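Local coordinates for protein probable acetyltransferase (Pseudomonas aeruginosa PAO1, PDB 2EUI) that probably transfers an acyl group, most likely acetyl, to a substrate that is not known, at residues A[16-21]-A[81-86]. Sequence-based numbering, arbitrary orientation.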
# COMPACT_ATOMS: atom_id res chain seq x y z
N PRO A 16 -17.37 8.44 -13.92
CA PRO A 16 -18.30 7.41 -14.36
C PRO A 16 -17.65 6.06 -14.66
O PRO A 16 -18.23 5.00 -14.39
CB PRO A 16 -18.98 8.04 -15.57
CG PRO A 16 -17.93 8.97 -16.09
CD PRO A 16 -17.39 9.59 -14.84
N LEU A 17 -16.44 6.08 -15.22
CA LEU A 17 -15.76 4.83 -15.53
C LEU A 17 -15.24 4.15 -14.26
O LEU A 17 -15.09 2.94 -14.23
CB LEU A 17 -14.59 5.06 -16.48
CG LEU A 17 -14.09 3.72 -17.03
CD1 LEU A 17 -15.23 3.04 -17.79
CD2 LEU A 17 -12.89 3.94 -17.94
N PHE A 18 -14.98 4.95 -13.23
CA PHE A 18 -14.50 4.43 -11.96
C PHE A 18 -15.61 3.62 -11.29
O PHE A 18 -15.37 2.63 -10.59
CB PHE A 18 -14.07 5.57 -11.05
CG PHE A 18 -13.45 5.14 -9.76
CD1 PHE A 18 -12.27 4.40 -9.76
CD2 PHE A 18 -14.01 5.50 -8.54
CE1 PHE A 18 -11.66 4.04 -8.56
CE2 PHE A 18 -13.40 5.14 -7.33
CZ PHE A 18 -12.23 4.40 -7.34
N VAL A 19 -16.84 4.07 -11.50
CA VAL A 19 -18.01 3.43 -10.95
C VAL A 19 -18.20 2.06 -11.60
O VAL A 19 -18.35 1.05 -10.92
CB VAL A 19 -19.26 4.31 -11.19
CG1 VAL A 19 -20.53 3.54 -10.83
CG2 VAL A 19 -19.14 5.60 -10.37
N LYS A 20 -18.18 2.04 -12.94
CA LYS A 20 -18.33 0.81 -13.72
C LYS A 20 -17.42 -0.27 -13.16
O LYS A 20 -17.82 -1.42 -12.98
CB LYS A 20 -17.94 1.07 -15.18
CG LYS A 20 -18.75 2.14 -15.88
CD LYS A 20 -19.96 1.55 -16.55
CE LYS A 20 -20.71 2.63 -17.28
NZ LYS A 20 -19.74 3.53 -17.96
N TYR A 21 -16.17 0.13 -12.92
CA TYR A 21 -15.13 -0.74 -12.37
C TYR A 21 -15.54 -1.36 -11.03
O TYR A 21 -15.47 -2.58 -10.84
CB TYR A 21 -13.85 0.07 -12.19
CG TYR A 21 -12.83 -0.56 -11.28
CD1 TYR A 21 -12.15 -1.71 -11.65
CD2 TYR A 21 -12.54 -0.00 -10.04
CE1 TYR A 21 -11.21 -2.30 -10.81
CE2 TYR A 21 -11.61 -0.58 -9.19
CZ TYR A 21 -10.95 -1.72 -9.59
OH TYR A 21 -10.01 -2.30 -8.76
N LEU A 81 -0.30 -1.73 -7.07
CA LEU A 81 -1.19 -1.65 -8.21
C LEU A 81 -2.55 -2.13 -7.74
O LEU A 81 -2.77 -3.33 -7.59
CB LEU A 81 -0.67 -2.55 -9.33
CG LEU A 81 -1.41 -2.61 -10.67
CD1 LEU A 81 -1.50 -1.21 -11.29
CD2 LEU A 81 -0.65 -3.56 -11.58
N ASN A 82 -3.46 -1.20 -7.50
CA ASN A 82 -4.79 -1.57 -7.03
C ASN A 82 -5.81 -1.81 -8.13
O ASN A 82 -6.48 -2.84 -8.14
CB ASN A 82 -5.35 -0.49 -6.09
CG ASN A 82 -6.78 -0.77 -5.66
OD1 ASN A 82 -7.48 0.11 -5.16
ND2 ASN A 82 -7.22 -2.01 -5.85
N ASP A 83 -5.93 -0.84 -9.05
CA ASP A 83 -6.91 -0.92 -10.13
C ASP A 83 -6.39 -0.90 -11.56
O ASP A 83 -5.41 -0.22 -11.89
CB ASP A 83 -7.92 0.24 -10.04
CG ASP A 83 -8.21 0.65 -8.62
OD1 ASP A 83 -8.76 -0.17 -7.85
OD2 ASP A 83 -7.89 1.82 -8.27
N ILE A 84 -7.09 -1.63 -12.40
CA ILE A 84 -6.81 -1.72 -13.82
C ILE A 84 -8.20 -2.04 -14.38
O ILE A 84 -8.92 -2.86 -13.82
CB ILE A 84 -5.75 -2.83 -14.14
CG1 ILE A 84 -5.57 -2.97 -15.65
CG2 ILE A 84 -6.14 -4.17 -13.53
CD1 ILE A 84 -4.93 -1.78 -16.30
N TYR A 85 -8.60 -1.36 -15.44
CA TYR A 85 -9.94 -1.62 -15.98
C TYR A 85 -10.21 -1.02 -17.35
O TYR A 85 -9.84 0.12 -17.64
CB TYR A 85 -11.00 -1.10 -15.01
CG TYR A 85 -12.42 -1.35 -15.46
CD1 TYR A 85 -13.01 -2.61 -15.30
CD2 TYR A 85 -13.18 -0.33 -16.02
CE1 TYR A 85 -14.33 -2.83 -15.69
CE2 TYR A 85 -14.50 -0.55 -16.42
CZ TYR A 85 -15.06 -1.80 -16.25
OH TYR A 85 -16.35 -2.03 -16.64
N VAL A 86 -10.88 -1.80 -18.18
CA VAL A 86 -11.23 -1.35 -19.52
C VAL A 86 -12.75 -1.34 -19.66
O VAL A 86 -13.44 -2.12 -19.02
CB VAL A 86 -10.64 -2.30 -20.59
CG1 VAL A 86 -10.95 -1.75 -21.97
CG2 VAL A 86 -9.14 -2.44 -20.39
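Tyr21 and Tyr85 carry the tightly packed part of this contact, where helix 11-24 settles on the sheet through two tyrosine side chains lying alongside each other and heading opposite ways. The backbone of Tyr21 rests on a face of the Tyr85 ring: its CA stands 3.9 Å from the ring centroid and almost on the ring normal, a CH-pi contact. Tyr21 CG is anti to the backbone N (chi1 163°), beside the carbonyl carbon. Its CD1 comes to 3.6 Å from Tyr85 CB, and the rings form an offset edge-to-face pair, the edge of Tyr21 turned to the face of Tyr85, planes 63° apart. Buried Leu17 adds CD1 at the ring edge, 3.9 Å from Tyr85 CE2. Farther along, the phenol crosses Asp83 at about a right angle, and Tyr21 OH gives a weak hydrogen bond of 2.6 Å to Asp83 OD1. Strand 76-86 is the fourth of the GNAT sheet, parallel to 112-120, and Gln65 on the adjacent strand stands opposite both Asn82 and Asp83; such a classic bulge is a family feature associated with acetyl-CoA binding in relatives. Ser72 of the second subunit hydrogen-bonds to Asn82 OD1 and Asp83 OD2, tying this end into the dimer. On the solvent side, exposed Lys20 offers little beyond CB, 3.8 Å from Tyr85 OH, before its bent chain leads away from the strand.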